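Local coordinates for protein sucrose 6(F)-phosphate phosphorylase (Thermoanaerobacterium thermosaccharolyticum DSM 571, PDB 6S9V) that is a bacterial phosphorylase of the alpha-amylase family, its catalytic domain built as a TIM barrel, at residues D28-G31 against T36-D39; K130-G135 against K218-S223; Y281-K286 against K482-T487. All blocks are in the same frame, centred on the assembly; numbering follows the deposited sequence.

Contact 1. Residues D28-G31 against T36-D39; sequences DSLG and TLND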
# COMPACT_ATOMS: atom_id res chain seq x y z
N ASP A 28 15.75 2.24 2.72
CA ASP A 28 16.79 2.31 3.72
C ASP A 28 16.50 1.49 4.97
O ASP A 28 17.34 1.47 5.88
CB ASP A 28 17.03 3.78 4.12
CG ASP A 28 15.76 4.48 4.57
OD1 ASP A 28 14.66 4.12 4.10
OD2 ASP A 28 15.85 5.40 5.41
N SER A 29 15.37 0.79 5.03
CA SER A 29 14.96 0.14 6.27
C SER A 29 15.53 -1.26 6.45
O SER A 29 15.35 -1.84 7.53
CB SER A 29 13.43 0.09 6.36
OG SER A 29 12.87 -0.63 5.27
N LEU A 30 16.21 -1.81 5.46
CA LEU A 30 16.92 -3.09 5.59
C LEU A 30 18.41 -2.84 5.32
O LEU A 30 18.93 -3.15 4.24
CB LEU A 30 16.31 -4.15 4.64
CG LEU A 30 14.90 -4.62 5.06
CD1 LEU A 30 14.26 -5.49 3.99
CD2 LEU A 30 14.95 -5.36 6.39
N GLY A 31 19.10 -2.29 6.32
CA GLY A 31 20.53 -2.10 6.25
C GLY A 31 21.00 -0.69 5.91
O GLY A 31 22.18 -0.40 6.09
N THR A 36 22.69 -2.46 0.54
CA THR A 36 22.49 -3.40 1.63
C THR A 36 21.18 -4.17 1.47
O THR A 36 21.09 -5.34 1.84
CB THR A 36 22.53 -2.70 2.99
OG1 THR A 36 21.36 -1.88 3.16
CG2 THR A 36 23.79 -1.83 3.13
N LEU A 37 20.14 -3.53 0.92
CA LEU A 37 18.91 -4.25 0.62
C LEU A 37 19.18 -5.39 -0.36
O LEU A 37 18.74 -6.53 -0.15
CB LEU A 37 17.85 -3.29 0.07
CG LEU A 37 16.57 -3.92 -0.47
CD1 LEU A 37 15.90 -4.78 0.59
CD2 LEU A 37 15.59 -2.85 -0.97
N ASN A 38 19.91 -5.10 -1.44
CA ASN A 38 20.26 -6.15 -2.40
C ASN A 38 21.11 -7.24 -1.73
O ASN A 38 20.92 -8.43 -2.02
CB ASN A 38 21.02 -5.54 -3.58
CG ASN A 38 20.10 -5.04 -4.69
OD1 ASN A 38 19.05 -5.64 -4.96
ND2 ASN A 38 20.49 -3.95 -5.35
N ASP A 39 22.05 -6.85 -0.87
CA ASP A 39 22.86 -7.83 -0.17
C ASP A 39 22.01 -8.72 0.73
O ASP A 39 22.21 -9.93 0.79
CB ASP A 39 23.96 -7.14 0.66
CG ASP A 39 25.02 -6.47 -0.20
OD1 ASP A 39 25.09 -6.77 -1.41
OD2 ASP A 39 25.80 -5.66 0.34

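Contact 2. Residues K130-G135 against K218-S223; sequences KLWKDG and KKIGTS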
# COMPACT_ATOMS: atom_id res chain seq x y z
N LYS A 130 -8.38 28.26 -10.48
CA LYS A 130 -8.95 27.16 -11.25
C LYS A 130 -10.19 26.57 -10.60
O LYS A 130 -10.92 25.83 -11.27
CB LYS A 130 -7.90 26.06 -11.45
CG LYS A 130 -6.72 26.48 -12.34
CD LYS A 130 -5.69 25.36 -12.45
CE LYS A 130 -4.64 25.66 -13.52
NZ LYS A 130 -3.60 24.57 -13.62
N LEU A 131 -10.46 26.88 -9.33
CA LEU A 131 -11.62 26.38 -8.62
C LEU A 131 -12.65 27.45 -8.32
O LEU A 131 -13.84 27.15 -8.24
CB LEU A 131 -11.19 25.72 -7.30
CG LEU A 131 -10.33 24.47 -7.50
CD1 LEU A 131 -9.68 24.05 -6.18
CD2 LEU A 131 -11.16 23.33 -8.09
N TRP A 132 -12.22 28.70 -8.12
CA TRP A 132 -13.10 29.81 -7.80
C TRP A 132 -12.72 30.96 -8.73
O TRP A 132 -11.54 31.19 -8.99
CB TRP A 132 -12.98 30.22 -6.34
CG TRP A 132 -13.52 29.18 -5.40
CD1 TRP A 132 -14.83 28.84 -5.21
CD2 TRP A 132 -12.76 28.33 -4.53
NE1 TRP A 132 -14.93 27.84 -4.28
CE2 TRP A 132 -13.67 27.51 -3.84
CE3 TRP A 132 -11.39 28.19 -4.26
CZ2 TRP A 132 -13.27 26.56 -2.91
CZ3 TRP A 132 -10.99 27.25 -3.34
CH2 TRP A 132 -11.93 26.45 -2.67
N LYS A 133 -13.73 31.69 -9.21
CA LYS A 133 -13.49 32.75 -10.19
C LYS A 133 -12.38 33.70 -9.75
O LYS A 133 -11.51 34.06 -10.55
CB LYS A 133 -14.77 33.54 -10.46
CG LYS A 133 -14.55 34.71 -11.42
CD LYS A 133 -15.82 35.49 -11.71
CE LYS A 133 -15.59 36.50 -12.84
NZ LYS A 133 -14.63 37.57 -12.49
N ASP A 134 -12.40 34.13 -8.49
CA ASP A 134 -11.45 35.11 -7.99
C ASP A 134 -10.33 34.51 -7.15
O ASP A 134 -9.60 35.25 -6.49
CB ASP A 134 -12.20 36.17 -7.17
CG ASP A 134 -13.11 35.56 -6.12
OD1 ASP A 134 -13.13 34.31 -6.00
OD2 ASP A 134 -13.80 36.33 -5.42
N GLY A 135 -10.17 33.19 -7.17
CA GLY A 135 -9.13 32.56 -6.39
C GLY A 135 -9.30 32.67 -4.89
O GLY A 135 -8.35 32.43 -4.14
N LYS A 218 -10.37 17.45 -8.34
CA LYS A 218 -10.99 18.45 -7.48
C LYS A 218 -12.19 19.03 -8.22
O LYS A 218 -12.09 19.39 -9.40
CB LYS A 218 -10.01 19.57 -7.13
CG LYS A 218 -8.96 19.19 -6.08
CD LYS A 218 -7.98 18.16 -6.62
CE LYS A 218 -6.78 18.03 -5.71
NZ LYS A 218 -5.87 16.95 -6.13
N LYS A 219 -13.33 19.08 -7.54
CA LYS A 219 -14.53 19.67 -8.13
C LYS A 219 -15.31 20.34 -7.01
O LYS A 219 -15.71 19.68 -6.05
CB LYS A 219 -15.39 18.62 -8.83
CG LYS A 219 -16.61 19.18 -9.55
CD LYS A 219 -17.52 18.07 -10.08
CE LYS A 219 -17.05 17.55 -11.43
NZ LYS A 219 -18.10 16.75 -12.13
N ILE A 220 -15.55 21.65 -7.15
CA ILE A 220 -16.30 22.37 -6.13
C ILE A 220 -17.70 21.78 -6.03
O ILE A 220 -18.34 21.48 -7.04
CB ILE A 220 -16.35 23.88 -6.45
CG1 ILE A 220 -14.95 24.48 -6.43
CG2 ILE A 220 -17.26 24.60 -5.46
CD1 ILE A 220 -14.17 24.21 -5.16
N GLY A 221 -18.18 21.62 -4.80
CA GLY A 221 -19.46 21.00 -4.55
C GLY A 221 -19.40 19.52 -4.26
O GLY A 221 -20.41 18.95 -3.82
N THR A 222 -18.25 18.88 -4.48
CA THR A 222 -18.06 17.47 -4.18
C THR A 222 -17.10 17.32 -3.01
O THR A 222 -16.48 18.29 -2.55
CB THR A 222 -17.51 16.71 -5.39
OG1 THR A 222 -16.11 16.97 -5.53
CG2 THR A 222 -18.21 17.12 -6.66
N SER A 223 -16.93 16.07 -2.56
CA SER A 223 -15.95 15.77 -1.53
C SER A 223 -14.52 15.91 -2.03
O SER A 223 -13.59 15.96 -1.23
CB SER A 223 -16.14 14.34 -1.02
OG SER A 223 -15.87 13.41 -2.05

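Contact 3. Residues Y281-K286 against K482-T487; sequences YTLINK and KTYKTT. With SO4 (sulfate ion), chain G.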
# COMPACT_ATOMS: atom_id res chain seq x y z
N TYR A 281 -9.80 -9.72 13.23
CA TYR A 281 -11.05 -10.09 13.88
C TYR A 281 -11.21 -11.61 13.95
O TYR A 281 -11.64 -12.15 14.97
CB TYR A 281 -12.23 -9.46 13.13
CG TYR A 281 -13.58 -9.89 13.65
CD1 TYR A 281 -14.19 -11.05 13.18
CD2 TYR A 281 -14.24 -9.15 14.62
CE1 TYR A 281 -15.43 -11.46 13.66
CE2 TYR A 281 -15.48 -9.55 15.10
CZ TYR A 281 -16.07 -10.70 14.62
OH TYR A 281 -17.29 -11.09 15.11
N THR A 282 -10.87 -12.29 12.85
CA THR A 282 -10.98 -13.75 12.80
C THR A 282 -10.20 -14.40 13.94
O THR A 282 -10.71 -15.30 14.62
CB THR A 282 -10.45 -14.25 11.45
OG1 THR A 282 -11.22 -13.70 10.37
CG2 THR A 282 -10.48 -15.75 11.40
N LEU A 283 -8.96 -13.96 14.14
CA LEU A 283 -8.08 -14.59 15.12
C LEU A 283 -8.41 -14.15 16.54
O LEU A 283 -8.38 -14.97 17.47
CB LEU A 283 -6.63 -14.27 14.77
CG LEU A 283 -6.23 -14.78 13.39
CD1 LEU A 283 -4.92 -14.17 12.94
CD2 LEU A 283 -6.14 -16.29 13.40
N ILE A 284 -8.74 -12.87 16.74
CA ILE A 284 -9.07 -12.39 18.08
C ILE A 284 -10.34 -13.06 18.60
O ILE A 284 -10.44 -13.43 19.78
CB ILE A 284 -9.21 -10.86 18.09
CG1 ILE A 284 -7.83 -10.20 17.98
CG2 ILE A 284 -9.94 -10.39 19.36
CD1 ILE A 284 -7.88 -8.71 17.71
N ASN A 285 -11.34 -13.23 17.73
CA ASN A 285 -12.64 -13.75 18.13
C ASN A 285 -12.84 -15.24 17.83
O ASN A 285 -13.88 -15.79 18.17
CB ASN A 285 -13.74 -12.94 17.44
CG ASN A 285 -13.73 -11.49 17.87
OD1 ASN A 285 -13.63 -10.58 17.04
ND2 ASN A 285 -13.85 -11.26 19.16
N LYS A 286 -11.85 -15.89 17.22
CA LYS A 286 -11.92 -17.32 16.95
C LYS A 286 -13.17 -17.67 16.17
O LYS A 286 -13.88 -18.64 16.47
CB LYS A 286 -11.86 -18.14 18.24
CG LYS A 286 -10.60 -17.92 19.05
CD LYS A 286 -10.58 -18.83 20.26
CE LYS A 286 -9.39 -18.54 21.16
NZ LYS A 286 -8.09 -18.81 20.49
N LYS A 482 -9.08 -22.44 18.00
CA LYS A 482 -8.96 -22.59 19.45
C LYS A 482 -7.49 -22.53 19.87
O LYS A 482 -7.15 -21.90 20.88
CB LYS A 482 -9.61 -23.90 19.89
CG LYS A 482 -11.13 -23.91 19.74
CD LYS A 482 -11.79 -25.17 20.31
CE LYS A 482 -11.68 -26.36 19.36
NZ LYS A 482 -12.39 -27.57 19.90
N THR A 483 -6.61 -23.18 19.11
CA THR A 483 -5.19 -23.28 19.43
C THR A 483 -4.30 -22.53 18.46
O THR A 483 -3.10 -22.38 18.74
CB THR A 483 -4.77 -24.76 19.43
OG1 THR A 483 -4.87 -25.27 18.09
CG2 THR A 483 -5.66 -25.56 20.34
N TYR A 484 -4.84 -22.05 17.34
CA TYR A 484 -4.09 -21.48 16.23
C TYR A 484 -3.13 -22.48 15.59
O TYR A 484 -2.26 -22.08 14.80
CB TYR A 484 -3.34 -20.21 16.64
CG TYR A 484 -4.27 -19.18 17.23
CD1 TYR A 484 -5.28 -18.62 16.46
CD2 TYR A 484 -4.16 -18.80 18.55
CE1 TYR A 484 -6.16 -17.69 17.01
CE2 TYR A 484 -5.02 -17.88 19.10
CZ TYR A 484 -6.02 -17.33 18.34
OH TYR A 484 -6.87 -16.42 18.93
N LYS A 485 -3.30 -23.76 15.88
CA LYS A 485 -2.52 -24.78 15.19
C LYS A 485 -2.87 -24.74 13.70
O LYS A 485 -4.04 -24.81 13.32
CB LYS A 485 -2.80 -26.16 15.76
CG LYS A 485 -1.87 -27.24 15.23
CD LYS A 485 -2.21 -28.59 15.83
CE LYS A 485 -1.14 -29.62 15.54
NZ LYS A 485 -1.56 -30.97 16.00
N THR A 486 -1.84 -24.64 12.87
CA THR A 486 -1.99 -24.44 11.44
C THR A 486 -1.29 -25.58 10.72
O THR A 486 -0.08 -25.77 10.88
CB THR A 486 -1.38 -23.09 11.02
OG1 THR A 486 -2.06 -22.03 11.70
CG2 THR A 486 -1.50 -22.88 9.53
N THR A 487 -2.05 -26.35 9.95
CA THR A 487 -1.53 -27.50 9.23
C THR A 487 -1.88 -27.36 7.76
O THR A 487 -2.99 -26.91 7.41
CB THR A 487 -2.09 -28.81 9.78
OG1 THR A 487 -1.79 -28.92 11.19
CG2 THR A 487 -1.48 -30.00 9.06
S SO4 G . -16.22 -27.21 18.16
O1 SO4 G . -17.18 -26.15 17.87
O2 SO4 G . -16.72 -28.05 19.24
O3 SO4 G . -16.03 -28.02 16.95
O4 SO4 G . -14.94 -26.63 18.56

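Contact 1. Residues D28-G31 against T36-D39
L30 and G31 lean on T36 and L37 where the chain leaves the first strand of the TIM barrel, 22-25, and turns into the helix that follows it, 34-44. The loop that makes the turn is held against the first turns of the helix by one polar and one apolar touch. L30 and L37 meet through their methyls at a slant, CD1 of L30 lying 3.8 Å from CD1 of L37. L37 reaches the loop because its CG stands anti to the backbone N (chi1 172°), and its CD1 also comes close to L30 CB. L23 and T25 lie against L30, and T25 also against L37, so the leucine pair packs on strand 22-25, with M87 of helix 81-88 against L37. On the polar side, T36 OG1 lies 2.9 Å from L30 O, a likely hydrogen bond. The hydroxyl points into the loop because it stands between the backbone N and the carbonyl carbon of T36 (chi1 71°). G31 follows with positive phi (101°), and it presents bare backbone to the threonine, with G31 C only 3.0 Å from T36 OG1.

Contact 2. Residues K130-G135 against K218-S223
L131 and I220 bring two irregular loops together, their CA atoms 6.6 Å apart, with a type I turn (W132 to G135) in the first loop and a type II turn (K219 to T222) in the second. I220 carries the contact. Its CD1 comes obliquely to the benzo side of the W132 indole, nearest to W132 CZ2 at 3.4 Å. The two side chains cross at about a right angle. I220 CG1 passes 3.4 Å from L131 O, while CD1 approaches L131 CB. L131 adds a second touch through CD2, 4.0 Å from K218 CB, and W168 of strand 164-168 packs on both of these residues. The type II turn that presents I220 is tied by K219 O, which takes T222 N at 3.1 Å and T222 OG1 at 2.8 Å, the latter in the carbonyl plane on a lone pair. The first loop belongs to the long excursion between the third and fourth barrel strands, probably domain B of this family; the second follows the fourth strand, 207-210. W132 NE1 is hydrogen-bonded to D141, and K218 NZ is held by Y215 O and D181. The two segments therefore meet by apolar packing, while the polar ends of W132 and K218 are satisfied by residues outside them.

Contact 3. Residues Y281-K286 against K482-T487
Y484 OH is gripped from two directions: it donates to L283 O at 2.6 Å, and K286 NZ gives it a weak hydrogen bond at 3.1 Å. L283 O lies at the edge of the phenol ring, in its plane, but the hydroxyl meets the carbonyl with a C=O...OH angle of 145°, tilted 33° from the carbonyl plane. The K286 ammonium also donates to K482 O at 3.3 Å, from above the carbonyl plane, and to L481 O, so three oxygens surround it. The aliphatic chain of K286 is extended up to CE and turns only at its end (chi4 -64°), which brings NZ to the tyrosine hydroxyl. Beside the ring, at its CD1 and CE1 side, L283 CD2 lies 3.9 Å from Y484 CE1, and A378 and A374 of helix 372-384 touch L283 and Y484 in turn. The contact joins the C-terminal end of barrel-domain helix 275-285 to the turn between strands 473-480 and 485-491 of the antiparallel C-terminal sheet, the domain that follows the barrel in the alpha-amylase family. K286 has positive phi, where the chain leaves the helix. Within the turn, T483 forms an ST turn, its OG1 accepting from K485 N at 3.1 Å, and T486 OG1 donates to Y484 O. The K482 side chain reaches a sulfate ion, probably from the crystallisation liquor: K482 NZ donates to O4 of the sulfate at 3.0 Å, and R460 also bonds to the ion.

The three contacts follow one another along the chain, each closing before the next opens, and none touches another. Contacts 1 and 2 both fall within the alpha-amylase family region, yet their centres are 44 Å apart on opposite sides of the chain's centre: contact 1 joins a loop to the helix after the first strand, contact 2 the probable domain B excursion to the loop after the fourth strand. Contact 3 takes helix 275-285 of the barrel domain and ties it to the C-terminal antiparallel sheet; its centre is 50 Å from that of contact 2 and 33 Å from that of contact 1. Local, inter-loop and inter-domain packing are thus spread over separate regions of a single-chain assembly.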